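Local coordinates for substrate binding periplasmic protein (Ralstonia solanacearum, PDB 3LOP) that probably captures leucine or a related amino acid in the periplasm for uptake into the cell, holding it in the cleft between two lobes, at residues V8-P13 against I47-R52; A29-D34 against V275-V280; P101-A106 against F119-S124; Y248-V253 against G346-N351; P263-F268 against R285-F290. All blocks are in the same frame, centred on the assembly; numbering follows the deposited sequence.

Contact 1 (V8-P13 against I47-R52). With EDO (1,2-ethanediol), chain C.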
# COMPACT_ATOMS: atom_id res chain seq x y z
N VAL A 8 7.30 4.91 -17.94
CA VAL A 8 7.26 4.66 -16.50
C VAL A 8 7.08 3.15 -16.37
O VAL A 8 6.36 2.54 -17.15
CB VAL A 8 6.06 5.38 -15.84
CG1 VAL A 8 6.00 5.04 -14.36
CG2 VAL A 8 6.20 6.89 -16.02
N ILE A 9 7.75 2.54 -15.40
CA ILE A 9 7.63 1.09 -15.23
C ILE A 9 7.07 0.66 -13.88
O ILE A 9 7.07 1.42 -12.91
CB ILE A 9 8.99 0.39 -15.44
CG1 ILE A 9 10.02 0.89 -14.42
CG2 ILE A 9 9.49 0.61 -16.86
CD1 ILE A 9 11.31 0.10 -14.43
N GLN A 10 6.57 -0.57 -13.85
CA GLN A 10 6.02 -1.17 -12.64
C GLN A 10 6.36 -2.65 -12.61
O GLN A 10 6.28 -3.33 -13.63
CB GLN A 10 4.49 -1.07 -12.61
CG GLN A 10 3.88 0.26 -12.22
CD GLN A 10 2.38 0.13 -12.02
OE1 GLN A 10 1.68 -0.43 -12.87
NE2 GLN A 10 1.88 0.65 -10.91
N SER A 11 6.75 -3.14 -11.44
CA SER A 11 7.00 -4.56 -11.26
C SER A 11 6.11 -4.87 -10.08
O SER A 11 6.24 -4.26 -9.02
CB SER A 11 8.46 -4.86 -10.89
OG SER A 11 8.63 -6.27 -10.72
N LEU A 12 5.16 -5.78 -10.26
CA LEU A 12 4.26 -6.12 -9.18
C LEU A 12 3.61 -7.47 -9.43
O LEU A 12 3.73 -8.04 -10.52
CB LEU A 12 3.21 -5.02 -8.99
CG LEU A 12 2.79 -4.19 -10.20
CD1 LEU A 12 2.10 -5.08 -11.22
CD2 LEU A 12 1.86 -3.06 -9.76
N PRO A 13 2.91 -8.01 -8.42
CA PRO A 13 2.24 -9.30 -8.54
C PRO A 13 0.96 -9.27 -9.36
O PRO A 13 -0.05 -8.71 -8.92
CB PRO A 13 1.96 -9.68 -7.08
CG PRO A 13 2.93 -8.84 -6.29
CD PRO A 13 2.91 -7.54 -7.03
N ILE A 47 2.47 9.46 -22.19
CA ILE A 47 3.09 8.69 -21.13
C ILE A 47 2.82 7.21 -21.40
O ILE A 47 1.69 6.83 -21.72
CB ILE A 47 2.49 9.05 -19.75
CG1 ILE A 47 2.66 10.54 -19.48
CG2 ILE A 47 3.18 8.22 -18.66
CD1 ILE A 47 4.10 11.03 -19.52
N ARG A 48 3.86 6.40 -21.32
CA ARG A 48 3.71 4.97 -21.54
C ARG A 48 4.07 4.23 -20.26
O ARG A 48 5.17 4.38 -19.74
CB ARG A 48 4.63 4.48 -22.67
CG ARG A 48 4.49 2.99 -22.93
CD ARG A 48 5.49 2.45 -23.94
NE ARG A 48 6.87 2.53 -23.46
CZ ARG A 48 7.86 1.77 -23.92
NH1 ARG A 48 7.63 0.88 -24.87
NH2 ARG A 48 9.09 1.91 -23.43
N LEU A 49 3.12 3.46 -19.75
CA LEU A 49 3.35 2.67 -18.54
C LEU A 49 3.59 1.23 -18.95
O LEU A 49 2.77 0.63 -19.63
CB LEU A 49 2.14 2.75 -17.61
CG LEU A 49 2.18 1.78 -16.41
CD1 LEU A 49 3.36 2.11 -15.50
CD2 LEU A 49 0.87 1.89 -15.64
N VAL A 50 4.73 0.69 -18.53
CA VAL A 50 5.09 -0.69 -18.84
C VAL A 50 5.11 -1.44 -17.52
O VAL A 50 5.78 -1.03 -16.57
CB VAL A 50 6.49 -0.77 -19.50
CG1 VAL A 50 6.79 -2.20 -19.90
CG2 VAL A 50 6.54 0.14 -20.71
N ALA A 51 4.37 -2.54 -17.45
CA ALA A 51 4.31 -3.33 -16.23
C ALA A 51 4.80 -4.75 -16.46
O ALA A 51 4.79 -5.24 -17.58
CB ALA A 51 2.87 -3.36 -15.70
N ARG A 52 5.25 -5.40 -15.39
CA ARG A 52 5.71 -6.78 -15.49
C ARG A 52 5.41 -7.51 -14.20
O ARG A 52 5.63 -7.00 -13.10
CB ARG A 52 7.21 -6.84 -15.80
CG ARG A 52 7.68 -8.24 -16.20
CD ARG A 52 9.04 -8.19 -16.88
NE ARG A 52 8.97 -7.42 -18.12
CZ ARG A 52 10.03 -7.00 -18.80
NH1 ARG A 52 11.25 -7.29 -18.37
NH2 ARG A 52 9.87 -6.27 -19.89
C1 EDO C . -0.62 4.62 -20.16
O1 EDO C . -1.24 3.62 -19.35
C2 EDO C . -0.28 4.04 -21.52
O2 EDO C . 0.76 3.08 -21.38
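Val-8 CG1 (chi1 176°) and Leu-49 CG (chi1 171°) both stand anti to their backbone N, and the second Leu-49 torsion (63°) then brings CD1 to 4.1 Å from Val-8 CG1 as the two side chains cross. The same Leu-49 CD1 also packs 3.8 Å from the CG of Gln-10. On the opposite face of the sheet Ile-9 CG2 lies 4.2 Å from Val-50 CB. Val-8, Ile-9 and Val-50 suit their places because, branched at CB, they favour the extended backbone. The backbones run in parallel register, Val-8 beside Leu-49 and Gln-10 beside Ala-51. Val-8 N gives its hydrogen to Arg-48 O and Val-8 O receives that of Val-50 N, each at 2.8 Å; Gln-10 and Leu-12 continue the ladder with Val-50 and Arg-52. Ala-51, small, leaves room for Asn-26 of helix 19-38, which covers this face, while Ser-11 OG turns to the other face and bonds to Asp-54 and Asn-64. Strand 47-53 is an edge strand of the parallel sheet, and an ethanediol takes the N-H of Leu-49. Strand 6-12, helix 19-38 and strand 47-53 form a beta-alpha-beta unit, the building block of periplasmic binding protein lobes.

Contact 2 (A29-D34 against V275-V280). With EDO (1,2-ethanediol), chain C.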
# COMPACT_ATOMS: atom_id res chain seq x y z
N ALA A 29 -2.85 3.00 -11.66
CA ALA A 29 -1.82 3.78 -12.32
C ALA A 29 -2.11 3.89 -13.82
O ALA A 29 -1.99 4.96 -14.41
CB ALA A 29 -0.45 3.15 -12.09
N ARG A 30 -2.49 2.77 -14.42
CA ARG A 30 -2.79 2.74 -15.85
C ARG A 30 -3.98 3.66 -16.12
O ARG A 30 -3.99 4.39 -17.11
CB ARG A 30 -3.12 1.31 -16.29
CG ARG A 30 -3.40 1.17 -17.78
CD ARG A 30 -3.60 -0.29 -18.16
NE ARG A 30 -3.82 -0.47 -19.59
CZ ARG A 30 -4.93 -0.10 -20.24
NH1 ARG A 30 -5.93 0.47 -19.58
NH2 ARG A 30 -5.03 -0.30 -21.54
N LEU A 31 -4.96 3.64 -15.23
CA LEU A 31 -6.13 4.49 -15.40
C LEU A 31 -5.72 5.95 -15.39
O LEU A 31 -6.13 6.73 -16.25
CB LEU A 31 -7.15 4.24 -14.29
CG LEU A 31 -8.37 5.18 -14.31
CD1 LEU A 31 -9.15 5.00 -15.60
CD2 LEU A 31 -9.25 4.90 -13.11
N TYR A 32 -4.89 6.34 -14.42
CA TYR A 32 -4.48 7.73 -14.36
C TYR A 32 -3.72 8.16 -15.61
O TYR A 32 -3.99 9.22 -16.17
CB TYR A 32 -3.61 8.02 -13.13
CG TYR A 32 -3.32 9.50 -13.07
CD1 TYR A 32 -4.31 10.40 -12.69
CD2 TYR A 32 -2.10 10.01 -13.53
CE1 TYR A 32 -4.12 11.78 -12.79
CE2 TYR A 32 -1.90 11.38 -13.63
CZ TYR A 32 -2.91 12.26 -13.27
OH TYR A 32 -2.73 13.61 -13.42
N PHE A 33 -2.78 7.34 -16.05
CA PHE A 33 -2.01 7.71 -17.24
C PHE A 33 -2.86 7.72 -18.51
O PHE A 33 -2.66 8.58 -19.36
CB PHE A 33 -0.79 6.80 -17.39
CG PHE A 33 0.27 7.05 -16.35
CD1 PHE A 33 0.67 8.34 -16.03
CD2 PHE A 33 0.87 5.98 -15.68
CE1 PHE A 33 1.65 8.58 -15.07
CE2 PHE A 33 1.85 6.21 -14.71
CZ PHE A 33 2.24 7.51 -14.41
N ASP A 34 -3.81 6.80 -18.63
CA ASP A 34 -4.67 6.80 -19.81
C ASP A 34 -5.50 8.08 -19.79
O ASP A 34 -5.72 8.71 -20.82
CB ASP A 34 -5.62 5.59 -19.82
CG ASP A 34 -4.92 4.30 -20.19
OD1 ASP A 34 -3.84 4.36 -20.82
OD2 ASP A 34 -5.47 3.22 -19.88
N VAL A 275 -12.14 7.09 -19.85
CA VAL A 275 -11.24 6.13 -20.49
C VAL A 275 -12.00 4.89 -20.95
O VAL A 275 -11.61 4.24 -21.92
CB VAL A 275 -10.11 5.72 -19.51
CG1 VAL A 275 -9.32 4.55 -20.07
CG2 VAL A 275 -9.20 6.91 -19.25
N GLY A 276 -13.09 4.58 -20.25
CA GLY A 276 -13.87 3.40 -20.60
C GLY A 276 -13.23 2.16 -20.01
O GLY A 276 -13.31 1.07 -20.57
N ALA A 277 -12.57 2.34 -18.86
CA ALA A 277 -11.90 1.24 -18.17
C ALA A 277 -12.91 0.45 -17.35
O ALA A 277 -12.92 0.50 -16.12
CB ALA A 277 -10.80 1.80 -17.26
N LYS A 278 -13.77 -0.30 -18.04
CA LYS A 278 -14.80 -1.09 -17.39
C LYS A 278 -14.21 -2.16 -16.48
O LYS A 278 -14.83 -2.55 -15.48
CB LYS A 278 -15.70 -1.74 -18.44
CG LYS A 278 -16.90 -2.47 -17.85
CD LYS A 278 -17.78 -1.52 -17.05
CE LYS A 278 -18.91 -2.26 -16.36
NZ LYS A 278 -19.74 -3.01 -17.34
N ASP A 279 -13.02 -2.64 -16.82
CA ASP A 279 -12.35 -3.68 -16.05
C ASP A 279 -11.77 -3.17 -14.72
O ASP A 279 -11.39 -3.97 -13.87
CB ASP A 279 -11.23 -4.30 -16.89
CG ASP A 279 -10.24 -3.27 -17.39
OD1 ASP A 279 -10.65 -2.35 -18.13
OD2 ASP A 279 -9.04 -3.39 -17.05
N VAL A 280 -11.70 -1.86 -14.56
CA VAL A 280 -11.14 -1.27 -13.35
C VAL A 280 -12.20 -0.96 -12.29
O VAL A 280 -13.17 -0.25 -12.55
CB VAL A 280 -10.38 0.04 -13.66
CG1 VAL A 280 -9.78 0.62 -12.39
CG2 VAL A 280 -9.29 -0.23 -14.69
C1 EDO C . -0.62 4.62 -20.16
O1 EDO C . -1.24 3.62 -19.35
C2 EDO C . -0.28 4.04 -21.52
O2 EDO C . 0.76 3.08 -21.38
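A Schellman motif ends helix 263-275 at Gly-276; the helix's last residue, Val-275, and the turn that follows, with Ala-277 and Val-280, pack against helix 19-38. Leu-31 is the apolar knob on the other side: its CG stands anti to the backbone N (chi1 175°), and CD1 lies 4.0 Å from Ala-277 CB and 4.1 Å from Val-275 CB. The second methyl, CD2, reaches Val-280 CG1 at 4.4 Å, a looser touch. One turn further on, Asp-34 makes its closest touch with CB; Val-275 CG1 and CG2 both sit 3.9 Å from Asp-34 CB, the two side chains crossing at about a right angle. Glycine suits position 276 because the chain takes a positive phi there (81°), as the residue closing a Schellman motif does; Gly-276 N reaches back to Ala-273 O and Ala-277 N to Arg-272 O. Ala-277 then opens a type I turn closed by Val-280 N, which bonds to Ala-277 O, and the small methyl of Ala-277 lets the turn come close to the helix. At the solvent side Asp-34 OD2 lies 2.8 Å from Arg-30 NH1, one helical turn earlier, but well out of the guanidinium plane, so charge attraction rather than a directed N-H holds the pair. Asp-34 OD1 accepts a hydrogen bond from an ethanediol O1 at 3.1 Å.

Contact 3 (P101-A106 against F119-S124). With LEU (leucine), chain B.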
# COMPACT_ATOMS: atom_id res chain seq x y z
N PRO A 101 14.18 6.55 -9.75
CA PRO A 101 13.39 6.82 -8.55
C PRO A 101 12.20 5.88 -8.44
O PRO A 101 11.56 5.56 -9.45
CB PRO A 101 12.98 8.28 -8.72
CG PRO A 101 12.89 8.43 -10.20
CD PRO A 101 14.10 7.68 -10.70
N LEU A 102 11.93 5.41 -7.23
CA LEU A 102 10.79 4.53 -6.96
C LEU A 102 9.77 5.39 -6.23
O LEU A 102 9.95 5.73 -5.06
CB LEU A 102 11.22 3.35 -6.09
CG LEU A 102 10.10 2.52 -5.43
CD1 LEU A 102 9.03 2.18 -6.45
CD2 LEU A 102 10.69 1.26 -4.82
N VAL A 103 8.70 5.75 -6.93
CA VAL A 103 7.66 6.59 -6.36
C VAL A 103 6.50 5.78 -5.83
O VAL A 103 5.95 4.91 -6.52
CB VAL A 103 7.13 7.60 -7.42
CG1 VAL A 103 5.99 8.42 -6.83
CG2 VAL A 103 8.26 8.51 -7.88
N GLY A 104 6.14 6.04 -4.58
CA GLY A 104 5.02 5.35 -3.97
C GLY A 104 5.12 3.85 -3.77
O GLY A 104 4.21 3.13 -4.18
N PRO A 105 6.21 3.35 -3.17
CA PRO A 105 6.29 1.90 -2.97
C PRO A 105 5.03 1.49 -2.21
O PRO A 105 4.61 2.19 -1.28
CB PRO A 105 7.57 1.74 -2.16
CG PRO A 105 7.72 3.07 -1.45
CD PRO A 105 7.33 4.05 -2.53
N ALA A 106 4.42 0.38 -2.60
CA ALA A 106 3.18 -0.08 -1.98
C ALA A 106 3.34 -0.73 -0.61
O ALA A 106 2.58 -1.64 -0.25
CB ALA A 106 2.46 -1.03 -2.93
N PHE A 119 10.78 7.12 -2.78
CA PHE A 119 9.88 8.19 -2.37
C PHE A 119 8.54 7.69 -1.84
O PHE A 119 7.55 7.63 -2.57
CB PHE A 119 9.63 9.14 -3.55
CG PHE A 119 10.87 9.85 -4.03
CD1 PHE A 119 11.80 9.21 -4.84
CD2 PHE A 119 11.11 11.17 -3.65
CE1 PHE A 119 12.96 9.87 -5.26
CE2 PHE A 119 12.25 11.84 -4.07
CZ PHE A 119 13.18 11.19 -4.87
N PRO A 120 8.50 7.32 -0.55
CA PRO A 120 7.25 6.83 0.05
C PRO A 120 6.22 7.95 0.11
O PRO A 120 6.55 9.09 0.46
CB PRO A 120 7.70 6.36 1.43
CG PRO A 120 8.83 7.30 1.75
CD PRO A 120 9.59 7.35 0.44
N ILE A 121 4.98 7.63 -0.21
CA ILE A 121 3.91 8.62 -0.17
C ILE A 121 3.04 8.46 1.06
O ILE A 121 2.96 9.36 1.90
CB ILE A 121 3.02 8.52 -1.43
CG1 ILE A 121 3.83 8.94 -2.67
CG2 ILE A 121 1.78 9.40 -1.27
CD1 ILE A 121 3.07 8.79 -3.98
N LYS A 122 2.40 7.30 1.20
CA LYS A 122 1.50 7.08 2.32
C LYS A 122 2.14 7.03 3.70
O LYS A 122 3.32 6.68 3.85
CB LYS A 122 0.68 5.81 2.08
CG LYS A 122 1.46 4.51 2.14
CD LYS A 122 0.69 3.42 1.40
CE LYS A 122 1.33 2.05 1.57
NZ LYS A 122 0.90 1.39 2.84
N ALA A 123 1.36 7.40 4.71
CA ALA A 123 1.81 7.37 6.09
C ALA A 123 2.31 5.95 6.33
O ALA A 123 1.78 4.99 5.77
CB ALA A 123 0.66 7.70 7.03
N SER A 124 3.34 5.83 7.18
CA SER A 124 3.98 4.55 7.46
C SER A 124 3.22 3.54 8.31
O SER A 124 2.23 3.87 8.97
CB SER A 124 5.32 4.81 8.14
OG SER A 124 5.11 5.19 9.50
N LEU B . 3.32 -4.24 -0.09
CA LEU B . 2.56 -5.40 0.46
C LEU B . 1.08 -5.23 0.19
O LEU B . 0.37 -6.26 0.22
CB LEU B . 2.79 -5.47 1.96
CG LEU B . 4.29 -5.35 2.17
CD1 LEU B . 4.59 -4.54 3.35
CD2 LEU B . 4.90 -6.69 2.28
OXT LEU B . 0.65 -4.08 -0.06
O HOH W 1 3.66 5.17 -0.62
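Ala-106 O takes the amino group of the bound leucine, whose N lies 2.7 Å away, and also a weak bond from Arg-285. Behind this site the two segments join by a short parallel pairing: Phe-119 N donates to Leu-102 O at 2.8 Å, and Gly-104 N to Phe-119 O at 2.9 Å. Gly-104 has positive phi (64°), and a CB there would crowd Ile-121 CD1, so glycine suits the bend on both counts. Ile-121 CD1 instead packs 4.0 Å from Gly-104 CA and touches Val-103 CG1. Pro-101 CB meets Phe-119 CE1 at 3.8 Å, and Pro-105 CD rests on Pro-120 CA. A water accepts from Ile-121 N and donates to Pro-105 O where the segments part. Lys-122, a residue of the magnesium site, brings its CE 4.1 Å from Ala-106 C. Helix 309-317 covers Pro-101, Val-103 and Phe-119, helix 284-303 backs Val-103 and Ile-121, and strand 74-78 flanks strand 102-103.

Contact 4 (Y248-V253 against G346-N351)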
# COMPACT_ATOMS: atom_id res chain seq x y z
N TYR A 248 -14.31 -4.50 11.53
CA TYR A 248 -12.86 -4.45 11.30
C TYR A 248 -12.35 -3.01 11.37
O TYR A 248 -12.92 -2.12 10.74
CB TYR A 248 -12.54 -5.06 9.93
CG TYR A 248 -11.08 -4.98 9.52
CD1 TYR A 248 -10.13 -5.84 10.05
CD2 TYR A 248 -10.67 -4.04 8.57
CE1 TYR A 248 -8.79 -5.77 9.65
CE2 TYR A 248 -9.34 -3.96 8.17
CZ TYR A 248 -8.41 -4.83 8.71
OH TYR A 248 -7.10 -4.76 8.29
N SER A 249 -11.28 -2.80 12.13
CA SER A 249 -10.68 -1.48 12.29
C SER A 249 -9.45 -1.32 11.40
O SER A 249 -8.69 -2.26 11.18
CB SER A 249 -10.28 -1.25 13.75
OG SER A 249 -11.41 -1.09 14.57
N LEU A 250 -9.24 -0.10 10.91
CA LEU A 250 -8.10 0.17 10.04
C LEU A 250 -7.64 1.61 10.15
O LEU A 250 -8.27 2.43 10.82
CB LEU A 250 -8.48 -0.12 8.59
CG LEU A 250 -9.62 0.73 8.04
CD1 LEU A 250 -9.31 1.17 6.61
CD2 LEU A 250 -10.92 -0.05 8.10
N ALA A 251 -6.53 1.90 9.48
CA ALA A 251 -6.00 3.25 9.45
C ALA A 251 -6.05 3.70 8.00
O ALA A 251 -5.50 3.04 7.12
CB ALA A 251 -4.57 3.27 9.98
N LEU A 252 -6.72 4.82 7.76
CA LEU A 252 -6.84 5.37 6.42
C LEU A 252 -5.59 6.20 6.10
O LEU A 252 -5.27 7.13 6.84
CB LEU A 252 -8.08 6.27 6.34
CG LEU A 252 -9.44 5.63 6.63
CD1 LEU A 252 -10.48 6.71 6.90
CD2 LEU A 252 -9.84 4.77 5.46
N VAL A 253 -4.90 5.85 5.03
CA VAL A 253 -3.70 6.58 4.62
C VAL A 253 -3.84 7.08 3.18
O VAL A 253 -2.92 7.67 2.61
CB VAL A 253 -2.42 5.71 4.75
CG1 VAL A 253 -2.23 5.31 6.20
CG2 VAL A 253 -2.53 4.48 3.86
N GLY A 346 -10.40 4.33 10.75
CA GLY A 346 -11.65 4.01 10.09
C GLY A 346 -12.16 2.66 10.54
O GLY A 346 -11.46 1.92 11.24
N VAL A 347 -13.38 2.33 10.12
CA VAL A 347 -13.99 1.06 10.49
C VAL A 347 -14.93 0.57 9.39
O VAL A 347 -15.50 1.37 8.64
CB VAL A 347 -14.79 1.20 11.81
CG1 VAL A 347 -15.94 2.18 11.61
CG2 VAL A 347 -15.31 -0.16 12.26
N VAL A 348 -15.10 -0.74 9.30
CA VAL A 348 -16.02 -1.31 8.32
C VAL A 348 -17.38 -1.40 9.00
O VAL A 348 -17.52 -2.09 10.01
CB VAL A 348 -15.57 -2.71 7.87
CG1 VAL A 348 -16.61 -3.34 6.95
CG2 VAL A 348 -14.23 -2.61 7.14
N GLY A 349 -18.35 -0.67 8.47
CA GLY A 349 -19.69 -0.66 9.04
C GLY A 349 -20.46 -1.96 8.90
O GLY A 349 -20.02 -2.88 8.21
N PRO A 350 -21.64 -2.06 9.54
CA PRO A 350 -22.47 -3.26 9.50
C PRO A 350 -22.77 -3.81 8.10
O PRO A 350 -22.91 -5.02 7.93
CB PRO A 350 -23.74 -2.82 10.22
CG PRO A 350 -23.23 -1.84 11.21
CD PRO A 350 -22.26 -1.03 10.38
N ASN A 351 -22.86 -2.92 7.12
CA ASN A 351 -23.14 -3.34 5.75
C ASN A 351 -21.93 -3.23 4.83
O ASN A 351 -22.06 -3.35 3.61
CB ASN A 351 -24.32 -2.54 5.19
CG ASN A 351 -25.54 -2.61 6.08
OD1 ASN A 351 -25.96 -3.70 6.49
ND2 ASN A 351 -26.13 -1.46 6.39
O HOH W 2 -11.46 1.77 14.05
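This is an antiparallel pairing of strand 249-252 with strand 344-348, the middle strand of a small three-stranded sheet. Leu-250 and Gly-346 form a hydrogen-bonded pair: Leu-250 N donates to Gly-346 O at 3.0 Å, and Gly-346 N to Leu-250 O at 2.9 Å, both donors lying above the plane of the carbonyl they meet. The next pair, Ser-249 with Val-347, is non-hydrogen-bonded, and Val-348 N then reaches Tyr-248 O at 3.0 Å. Glycine fits position 346 because a CB there would run tightly into Leu-252 CG. Leu-250 puts CG between its backbone N and carbonyl carbon (chi1 61°), which lays that carbon over the Gly-346 peptide; CD2 stands 3.7 Å from Gly-346 O. Val-348 CG2 approaches the edge of the Tyr-248 ring, 4.1 Å from CD2, and Val-347 CG2 packs 3.4 Å from Tyr-248 O. At the partly exposed margin a water hydrogen-bonded to Ser-249 OG donates to Gly-346 O, a use for a small polar side chain beside a strand carbonyl. Helix 233-240 covers Tyr-248 and Val-348. The paired segments run at 136° to each other, strongly twisted from a straight antiparallel course, in a short antiparallel sheet that ties residues near the C-terminus to the chain after strand 224-227.

Contact 5 (P263-F268 against R285-F290). With LEU (leucine), chain B.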
# COMPACT_ATOMS: atom_id res chain seq x y z
N PRO A 263 -12.52 14.81 -3.75
CA PRO A 263 -11.98 15.17 -5.07
C PRO A 263 -11.18 14.09 -5.81
O PRO A 263 -11.32 13.94 -7.02
CB PRO A 263 -11.14 16.40 -4.78
CG PRO A 263 -11.89 17.05 -3.66
CD PRO A 263 -12.24 15.87 -2.77
N VAL A 264 -10.35 13.35 -5.09
CA VAL A 264 -9.55 12.31 -5.73
C VAL A 264 -10.46 11.18 -6.21
O VAL A 264 -10.30 10.66 -7.31
CB VAL A 264 -8.48 11.74 -4.77
CG1 VAL A 264 -7.73 10.60 -5.44
CG2 VAL A 264 -7.51 12.84 -4.37
N ILE A 265 -11.44 10.81 -5.37
CA ILE A 265 -12.37 9.75 -5.72
C ILE A 265 -13.21 10.20 -6.91
O ILE A 265 -13.50 9.41 -7.81
CB ILE A 265 -13.27 9.38 -4.52
CG1 ILE A 265 -12.39 8.94 -3.34
CG2 ILE A 265 -14.23 8.27 -4.91
CD1 ILE A 265 -11.38 7.82 -3.67
N ARG A 266 -13.61 11.47 -6.91
CA ARG A 266 -14.39 11.98 -8.03
C ARG A 266 -13.57 11.93 -9.31
O ARG A 266 -14.08 11.55 -10.36
CB ARG A 266 -14.89 13.40 -7.75
CG ARG A 266 -16.14 13.40 -6.88
CD ARG A 266 -16.86 14.74 -6.84
NE ARG A 266 -16.20 15.73 -5.99
CZ ARG A 266 -15.44 16.72 -6.44
NH1 ARG A 266 -15.23 16.85 -7.74
NH2 ARG A 266 -14.90 17.58 -5.59
N GLU A 267 -12.29 12.30 -9.23
CA GLU A 267 -11.46 12.26 -10.43
C GLU A 267 -11.27 10.82 -10.91
O GLU A 267 -11.26 10.56 -12.12
CB GLU A 267 -10.09 12.91 -10.19
CG GLU A 267 -9.33 13.11 -11.51
CD GLU A 267 -7.91 13.63 -11.36
OE1 GLU A 267 -7.46 13.85 -10.21
OE2 GLU A 267 -7.24 13.81 -12.40
N PHE A 268 -11.13 9.90 -9.97
CA PHE A 268 -10.97 8.49 -10.31
C PHE A 268 -12.19 8.00 -11.09
O PHE A 268 -12.06 7.37 -12.13
CB PHE A 268 -10.78 7.66 -9.03
CG PHE A 268 -10.48 6.20 -9.28
CD1 PHE A 268 -11.47 5.32 -9.70
CD2 PHE A 268 -9.19 5.71 -9.08
CE1 PHE A 268 -11.19 3.97 -9.91
CE2 PHE A 268 -8.90 4.36 -9.28
CZ PHE A 268 -9.91 3.49 -9.70
N ARG A 285 -6.55 0.07 -3.00
CA ARG A 285 -5.27 -0.11 -3.70
C ARG A 285 -5.27 0.52 -5.09
O ARG A 285 -4.23 0.97 -5.56
CB ARG A 285 -4.89 -1.59 -3.78
CG ARG A 285 -4.85 -2.33 -2.42
CD ARG A 285 -4.28 -1.48 -1.28
NE ARG A 285 -2.86 -1.16 -1.39
CZ ARG A 285 -1.86 -1.99 -1.07
NH1 ARG A 285 -2.11 -3.21 -0.61
NH2 ARG A 285 -0.60 -1.58 -1.17
N ALA A 286 -6.42 0.58 -5.75
CA ALA A 286 -6.47 1.20 -7.07
C ALA A 286 -6.27 2.70 -6.90
O ALA A 286 -5.62 3.35 -7.72
CB ALA A 286 -7.81 0.91 -7.74
N VAL A 287 -6.84 3.25 -5.83
CA VAL A 287 -6.68 4.68 -5.56
C VAL A 287 -5.21 4.96 -5.25
O VAL A 287 -4.68 6.00 -5.66
CB VAL A 287 -7.57 5.12 -4.38
CG1 VAL A 287 -7.18 6.52 -3.90
CG2 VAL A 287 -9.03 5.12 -4.83
N GLU A 288 -4.55 4.04 -4.55
CA GLU A 288 -3.14 4.20 -4.22
C GLU A 288 -2.31 4.29 -5.51
O GLU A 288 -1.40 5.11 -5.61
CB GLU A 288 -2.66 3.02 -3.37
CG GLU A 288 -1.26 3.20 -2.78
CD GLU A 288 -0.83 2.04 -1.90
OE1 GLU A 288 -1.71 1.32 -1.38
OE2 GLU A 288 0.39 1.86 -1.71
N GLY A 289 -2.64 3.45 -6.49
CA GLY A 289 -1.92 3.48 -7.75
C GLY A 289 -2.19 4.76 -8.53
O GLY A 289 -1.29 5.32 -9.15
N PHE A 290 -3.45 5.19 -8.50
CA PHE A 290 -3.89 6.41 -9.17
C PHE A 290 -3.12 7.61 -8.58
O PHE A 290 -2.57 8.44 -9.32
CB PHE A 290 -5.40 6.57 -8.92
CG PHE A 290 -6.08 7.62 -9.77
CD1 PHE A 290 -6.51 7.33 -11.06
CD2 PHE A 290 -6.34 8.88 -9.24
CE1 PHE A 290 -7.20 8.29 -11.81
CE2 PHE A 290 -7.02 9.85 -9.99
CZ PHE A 290 -7.46 9.55 -11.27
N LEU B . 3.32 -4.24 -0.09
CA LEU B . 2.56 -5.40 0.46
C LEU B . 1.08 -5.23 0.19
O LEU B . 0.37 -6.26 0.22
CB LEU B . 2.79 -5.47 1.96
CG LEU B . 4.29 -5.35 2.17
CD1 LEU B . 4.59 -4.54 3.35
CD2 LEU B . 4.90 -6.69 2.28
OXT LEU B . 0.65 -4.08 -0.06
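Phe-268 is the main bump, driven into the hollow between Ala-286, Val-287 and Phe-290 on the crossing helix. Its CG is anti to the backbone N (chi1 -175°), which points CG toward the partner helix: CD2 lies over a face of the Phe-290 ring, 3.7 Å from Phe-290 CD1, while CZ meets Ala-286 CB at 3.9 Å. The small Ala-286 leaves space for that ring tip. Phe-290 answers with its own ring beneath the backbone of helix 263-275, where Phe-268 CA makes a CH-pi contact 4.2 Å from the Phe-290 centroid; the two ring planes stand 52° apart. Segments 263-268 and 285-290, parts of helices 263-275 and 284-303 of a periplasmic binding protein fold, cross at 91° with axes 10.9 Å apart at closest. Beside the phenylalanines Val-287 forms a smaller bump, its CG2 touching Ile-265 CD1 at 3.8 Å. Glu-267 lays its aliphatic CG 4.0 Å from Phe-290 CZ, while its carboxylate makes a salt bridge to Lys-294 and a hydrogen bond to Trp-35. Away from this apolar seam, Arg-285 bends toward the bound leucine: NH1 and NH2 both donate to the carboxylate oxygen OXT, and Arg-285 NE is held by a salt bridge to Glu-288 OE1.

Overall arrangement
Contacts 2, 3, 4 and 5 are largely buried, whereas contact 1 lies at the outer strand of its sheet and is partly open. Contacts 1 and 3 belong to the same parallel sheet, at its two ends, and rely on backbone bonds; contact 4 does so too, but in a separate antiparallel sheet. Contacts 2 and 5 are held across their segments mainly by carbon-to-carbon contacts of side chains and share a layer, Leu-31 packing on Phe-268 and Tyr-32 on Phe-290. Helix 19-38 joins contact 1 to contact 2. Contacts 3 and 5 converge on the leucine, one at its amino group and the other at its carboxylate, while Lys-122 and Ala-123 meet Val-253, linking contact 3 to contact 4.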